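Local coordinates for HNH endonuclease (Geobacter metallireducens, PDB 4H9D), which nicks DNA, cutting one strand of the duplex as a manganese-dependent endonuclease of the HNH family, at the interface of chains A and B. Coordinates in Å, arbitrary orientation; residue numbers count along the deposited sequence, not the author numbering. Chains: chain A/B, HNH endonuclease.

Contact 1: the interface of chains A and B. Residues chain A 39, 55-56, 67; chain B 55-56, 67-68.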
ATOM      1  N   HIS A  39      -0.348   4.699  -1.238  1.00 43.31           N
ATOM      2  CA  HIS A  39      -1.068   5.649  -0.403  1.00 43.87           C
ATOM      3  C   HIS A  39      -2.234   6.389  -1.062  1.00 48.59           C
ATOM      4  O   HIS A  39      -3.334   6.474  -0.508  1.00 50.75           O
ATOM      5  CB  HIS A  39      -0.075   6.679   0.125  1.00 31.12           C
ATOM      6  CG  HIS A  39      -0.704   7.763   0.942  1.00 39.90           C
ATOM      7  ND1 HIS A  39      -1.336   7.518   2.143  1.00 39.01           N
ATOM      8  CD2 HIS A  39      -0.744   9.104   0.762  1.00 44.58           C
ATOM      9  CE1 HIS A  39      -1.733   8.661   2.672  1.00 41.58           C
ATOM     10  NE2 HIS A  39      -1.385   9.639   1.854  1.00 47.89           N
ATOM     11  N   LEU A  55       5.066  14.411   1.794  1.00 61.87           N
ATOM     12  CA  LEU A  55       3.879  15.243   1.732  1.00 64.31           C
ATOM     13  C   LEU A  55       4.390  16.674   1.600  1.00 69.13           C
ATOM     14  O   LEU A  55       4.273  17.275   0.532  1.00 76.57           O
ATOM     15  CB  LEU A  55       3.024  15.058   2.981  1.00 61.99           C
ATOM     16  CG  LEU A  55       1.824  14.138   2.725  1.00 58.60           C
ATOM     17  CD1 LEU A  55       2.280  12.775   2.265  1.00 53.48           C
ATOM     18  CD2 LEU A  55       1.017  14.024   3.992  1.00 60.53           C
ATOM     19  N   VAL A  56       4.958  17.223   2.671  1.00 52.70           N
ATOM     20  CA  VAL A  56       5.544  18.558   2.597  1.00 54.48           C
ATOM     21  C   VAL A  56       6.942  18.285   2.033  1.00 53.69           C
ATOM     22  O   VAL A  56       7.705  17.505   2.609  1.00 56.66           O
ATOM     23  CB  VAL A  56       5.690  19.190   3.981  1.00 53.91           C
ATOM     24  CG1 VAL A  56       6.317  20.562   3.852  1.00 55.17           C
ATOM     25  CG2 VAL A  56       4.345  19.269   4.654  1.00 50.58           C
ATOM     26  N   GLY A  67       5.641  10.593   9.749  1.00 58.92           N
ATOM     27  CA  GLY A  67       4.527  11.517   9.717  1.00 61.40           C
ATOM     28  C   GLY A  67       4.540  12.475   8.541  1.00 62.45           C
ATOM     29  O   GLY A  67       3.801  13.455   8.539  1.00 64.27           O
TER
ATOM     30  N   LEU B  55      -1.659  13.686   8.411  1.00 80.35           N
ATOM     31  CA  LEU B  55      -0.202  13.627   8.404  1.00 81.70           C
ATOM     32  C   LEU B  55       0.326  15.035   8.666  1.00 88.39           C
ATOM     33  O   LEU B  55       1.138  15.254   9.568  1.00 94.90           O
ATOM     34  CB  LEU B  55       0.273  13.093   7.048  1.00 61.25           C
ATOM     35  CG  LEU B  55      -0.354  11.741   6.666  1.00 61.98           C
ATOM     36  CD1 LEU B  55      -0.085  11.420   5.214  1.00 65.79           C
ATOM     37  CD2 LEU B  55       0.191  10.636   7.566  1.00 64.93           C
ATOM     38  N   VAL B  56      -0.158  15.982   7.872  1.00 83.93           N
ATOM     39  CA  VAL B  56       0.198  17.387   8.012  1.00 88.59           C
ATOM     40  C   VAL B  56      -0.868  17.994   8.917  1.00 90.07           C
ATOM     41  O   VAL B  56      -1.976  18.290   8.468  1.00 88.24           O
ATOM     42  CB  VAL B  56       0.157  18.120   6.654  1.00 78.74           C
ATOM     43  CG1 VAL B  56       0.477  19.598   6.851  1.00 79.78           C
ATOM     44  CG2 VAL B  56       1.132  17.467   5.673  1.00 74.44           C
ATOM     45  N   GLY B  67      -4.524  12.666   0.098  1.00 66.67           N
ATOM     46  CA  GLY B  67      -3.107  12.703   0.387  1.00 66.75           C
ATOM     47  C   GLY B  67      -2.737  12.917   1.835  1.00 67.13           C
ATOM     48  O   GLY B  67      -1.964  12.140   2.390  1.00 67.39           O
ATOM     49  N   ASN B  68      -3.290  13.952   2.461  1.00 64.91           N
ATOM     50  CA  ASN B  68      -2.951  14.259   3.849  1.00 60.71           C
ATOM     51  C   ASN B  68      -3.758  13.590   4.958  1.00 59.99           C
ATOM     52  O   ASN B  68      -3.794  14.089   6.083  1.00 64.70           O
ATOM     53  CB  ASN B  68      -2.991  15.766   4.062  1.00 65.59           C
ATOM     54  CG  ASN B  68      -2.565  16.153   5.453  1.00 72.87           C
ATOM     55  OD1 ASN B  68      -1.533  15.697   5.931  1.00 80.44           O
ATOM     56  ND2 ASN B  68      -3.353  16.993   6.113  1.00 69.66           N
TER
HETATM   57  O   HOH W   1       3.496  14.640  10.776  1.00 50.87           O
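In chain A, the turn that follows strand 50-54 (A:Leu55, A:Val56), the zinc-knuckle loop at A:His39 and the loop at A:Gly67 face the same turn of chain B (B:Leu55, B:Val56) and its short 3-10 helix 66-68. The polar anchor is A:His39. Its CG lies anti to the backbone N (chi1 177°), and this carries the ring toward B:Gly67. The NE2-H of the imidazole donates to the backbone O of B:Gly67 at 2.6 Å. The bond is nearly straight, 173° at the hydrogen. The oxygen sits at the ring edge, in the ring plane. The donor comes to the carbonyl at a C=O...N angle of 131°, tilted a little from the carbonyl plane. Beside this bond, CE1 of A:His39 meets CD1 of B:Leu55 tip to tip at 4.1 Å. An alanine here would remove the N-H donor and would probably leave the B:Gly67 carbonyl without its mate and open a gap beside the B:Leu55 methyl.

The leucines and valines bury most of the surface here, A:Leu55 the most. A:Leu55 and B:Leu55 cross at about a right angle, CD2 of A:Leu55 against CD1 of B:Leu55; the modelled approach is too close to be trusted in detail. CD2 of A:Leu55 also reaches CG2 of B:Val56 at 3.8 Å. A:Val56 and B:Val56 cross at about a right angle and touch CG2 to CG2, at 3.8 Å. CG2, anti to the carbonyl carbon in each valine, is the branch that touches.

B:Asn68 is probably the central asparagine of the HNH motif. Its OD1 lies 3.6 Å from CD2 of A:Leu55. It braces the B:Val56 turn within chain B, its amide ND2 donating to O of B:Val56 at 3.0 Å. A water also joins the chains, 2.6 Å from the backbone O of A:Gly67 and 2.7 Å from the backbone O of B:Leu55.

Contact 2: the interface of chains A and B. Residues chain A 28, 32, 66, 69, 71; chain B 39-42.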
ATOM      1  N   TRP A  28       9.493  -0.505   9.406  1.00 61.08           N
ATOM      2  CA  TRP A  28       8.359   0.268   8.939  1.00 58.38           C
ATOM      3  C   TRP A  28       8.320   0.390   7.423  1.00 62.99           C
ATOM      4  O   TRP A  28       7.373  -0.073   6.777  1.00 67.38           O
ATOM      5  CB  TRP A  28       8.382   1.668   9.531  1.00 56.08           C
ATOM      6  CG  TRP A  28       7.232   2.519   9.070  1.00 53.76           C
ATOM      7  CD1 TRP A  28       5.926   2.429   9.473  1.00 53.26           C
ATOM      8  CD2 TRP A  28       7.290   3.604   8.133  1.00 49.10           C
ATOM      9  NE1 TRP A  28       5.168   3.397   8.851  1.00 50.95           N
ATOM     10  CE2 TRP A  28       5.975   4.131   8.023  1.00 49.07           C
ATOM     11  CE3 TRP A  28       8.321   4.183   7.376  1.00 55.84           C
ATOM     12  CZ2 TRP A  28       5.665   5.212   7.183  1.00 49.71           C
ATOM     13  CZ3 TRP A  28       8.015   5.260   6.539  1.00 53.11           C
ATOM     14  CH2 TRP A  28       6.694   5.761   6.451  1.00 51.27           C
ATOM     15  N   ARG A  32       6.126  -1.798   4.685  1.00 57.87           N
ATOM     16  CA  ARG A  32       5.294  -0.863   3.948  1.00 58.07           C
ATOM     17  C   ARG A  32       5.344  -1.145   2.440  1.00 55.78           C
ATOM     18  O   ARG A  32       4.295  -1.217   1.781  1.00 50.19           O
ATOM     19  CB  ARG A  32       5.733   0.568   4.260  1.00 55.91           C
ATOM     20  CG  ARG A  32       4.579   1.547   4.426  1.00 58.24           C
ATOM     21  CD  ARG A  32       3.472   0.984   5.322  1.00 56.01           C
ATOM     22  NE  ARG A  32       2.542   2.025   5.761  1.00 61.26           N
ATOM     23  CZ  ARG A  32       1.878   2.846   4.949  1.00 63.33           C
ATOM     24  NH1 ARG A  32       2.022   2.764   3.638  1.00 63.50           N
ATOM     25  NH2 ARG A  32       1.075   3.766   5.452  1.00 68.47           N
ATOM     26  N   ARG A  66       7.950   9.348   9.474  1.00 62.26           N
ATOM     27  CA  ARG A  66       6.778   8.505   9.285  1.00 55.78           C
ATOM     28  C   ARG A  66       5.545   9.394   9.185  1.00 55.08           C
ATOM     29  O   ARG A  66       4.537   9.008   8.603  1.00 54.21           O
ATOM     30  CB  ARG A  66       6.637   7.534  10.466  1.00 51.10           C
ATOM     31  CG  ARG A  66       7.981   7.132  11.061  1.00 55.45           C
ATOM     32  CD  ARG A  66       8.275   5.636  11.008  1.00 51.01           C
ATOM     33  NE  ARG A  66       7.497   4.893  11.993  1.00 56.00           N
ATOM     34  CZ  ARG A  66       7.918   3.786  12.603  1.00 55.83           C
ATOM     35  NH1 ARG A  66       9.118   3.284  12.338  1.00 51.84           N
ATOM     36  NH2 ARG A  66       7.133   3.170  13.477  1.00 55.06           N
ATOM     37  N   VAL A  69       6.192  11.112   5.192  1.00 55.60           N
ATOM     38  CA  VAL A  69       6.609  10.356   4.025  1.00 53.06           C
ATOM     39  C   VAL A  69       5.630   9.192   3.822  1.00 58.32           C
ATOM     40  O   VAL A  69       5.239   8.519   4.782  1.00 54.74           O
ATOM     41  CB  VAL A  69       8.064   9.875   4.205  1.00 65.82           C
ATOM     42  CG1 VAL A  69       8.178   8.388   3.971  1.00 64.33           C
ATOM     43  CG2 VAL A  69       8.949  10.629   3.257  1.00 69.99           C
ATOM     44  N   PRO A  71       4.197   5.821   1.000  1.00 56.12           N
ATOM     45  CA  PRO A  71       4.431   4.961  -0.176  1.00 50.42           C
ATOM     46  C   PRO A  71       3.572   5.370  -1.362  1.00 50.14           C
ATOM     47  O   PRO A  71       2.364   5.524  -1.225  1.00 53.27           O
ATOM     48  CB  PRO A  71       4.033   3.574   0.304  1.00 44.37           C
ATOM     49  CG  PRO A  71       4.015   3.687   1.806  1.00 49.98           C
ATOM     50  CD  PRO A  71       3.547   5.068   2.082  1.00 55.31           C
TER
ATOM     51  N   HIS B  39      -0.762   3.516   9.408  1.00 45.41           N
ATOM     52  CA  HIS B  39       0.346   4.120   8.670  1.00 49.45           C
ATOM     53  C   HIS B  39       1.649   4.077   9.451  1.00 51.06           C
ATOM     54  O   HIS B  39       2.685   3.659   8.934  1.00 54.33           O
ATOM     55  CB  HIS B  39       0.021   5.581   8.336  1.00 42.07           C
ATOM     56  CG  HIS B  39       1.141   6.321   7.663  1.00 42.72           C
ATOM     57  ND1 HIS B  39       1.470   6.138   6.337  1.00 42.82           N
ATOM     58  CD2 HIS B  39       1.993   7.262   8.134  1.00 41.00           C
ATOM     59  CE1 HIS B  39       2.472   6.938   6.019  1.00 40.94           C
ATOM     60  NE2 HIS B  39       2.807   7.630   7.092  1.00 42.44           N
ATOM     61  N   TYR B  40       1.567   4.515  10.705  1.00 49.83           N
ATOM     62  CA  TYR B  40       2.712   4.613  11.597  1.00 50.59           C
ATOM     63  C   TYR B  40       3.418   3.329  11.997  1.00 51.71           C
ATOM     64  O   TYR B  40       4.634   3.226  11.844  1.00 51.68           O
ATOM     65  CB  TYR B  40       2.305   5.376  12.856  1.00 37.25           C
ATOM     66  CG  TYR B  40       1.863   6.789  12.569  1.00 38.29           C
ATOM     67  CD1 TYR B  40       2.792   7.788  12.285  1.00 40.64           C
ATOM     68  CD2 TYR B  40       0.504   7.117  12.511  1.00 38.00           C
ATOM     69  CE1 TYR B  40       2.386   9.079  11.941  1.00 44.63           C
ATOM     70  CE2 TYR B  40       0.084   8.405  12.166  1.00 37.48           C
ATOM     71  CZ  TYR B  40       1.032   9.380  11.880  1.00 42.40           C
ATOM     72  OH  TYR B  40       0.625  10.645  11.510  1.00 49.55           O
ATOM     73  N   CYS B  41       2.686   2.352  12.516  1.00 54.04           N
ATOM     74  CA  CYS B  41       3.340   1.127  12.954  1.00 56.51           C
ATOM     75  C   CYS B  41       3.263  -0.012  11.949  1.00 57.57           C
ATOM     76  O   CYS B  41       3.884  -1.056  12.144  1.00 58.72           O
ATOM     77  CB  CYS B  41       2.751   0.675  14.280  1.00 49.82           C
ATOM     78  SG  CYS B  41       1.071   0.150  14.118  1.00 51.73           S
ATOM     79  N   GLY B  42       2.493   0.193  10.884  1.00 63.01           N
ATOM     80  CA  GLY B  42       2.362  -0.820   9.852  1.00 62.25           C
ATOM     81  C   GLY B  42       1.617  -2.077  10.261  1.00 62.88           C
ATOM     82  O   GLY B  42       1.667  -3.084   9.556  1.00 61.70           O
TER
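B:His39 plugs into chain A between A:Trp28, A:Arg32 and A:Arg66. Its CB and CG lie beside the guanidinium NH2 of A:Arg32, with CG anti to the backbone N (chi1 176°). ND1 of B:His39 comes next, 2.6 Å from NH2 of A:Arg32. It lies well above the guanidinium plane, so any hydrogen bond there is strongly tilted. The guanidinium and imidazole planes stand 88° apart. CD2 turns toward the backbone O of A:Arg66. CE1 has the backbone O of A:Val69 at its edge, in the ring plane, at 3.4 Å. CZ2 of A:Trp28 comes over the ring face, 3.8 Å from CE1 of B:His39. At the tip, NE2 donates to O of A:Arg66 at 2.7 Å, nearly along the C=O axis but bent at the hydrogen (132°). Both ring nitrogens thus have partners, which would probably limit the ring's rotation.

The backbone of B:His39 is held too. The indole NE1-H of A:Trp28 donates to its O at 2.5 Å, in the carbonyl plane. The A:Trp28 six-membered ring points its CZ2 edge at the imidazole face. CD of A:Arg66 lies over the rim of one indole face. The A:Arg66 guanidinium lies near O of B:Tyr40, but its N-H does not point there.

B:His39 and B:Tyr40 lie between the first two zinc cysteines, in the CxxC knuckle that ends at B:Cys41. This knuckle docks against helix 27-35 of chain A and the loop leading into its strand 69-73.

The C-alpha centres of contact 1 and contact 2 lie about 11 Å apart, in one two-fold interface. The same histidine serves both, as A:His39 in contact 1 and B:His39 in contact 2. In each, its NE2 donates to a backbone oxygen of the 66-67 segment opposite, though to neighbouring residues, so the symmetry is approximate in detail. Contact 1 probably lies near the two-fold axis, since A:Leu55 and A:Val56 meet their own copies there. Contact 2 adds helix 27-35. Together they tie each zinc knuckle to the partner's HNH fold. The assembly holds three copies and this interface pairs two of them, so it may not be the functional oligomer.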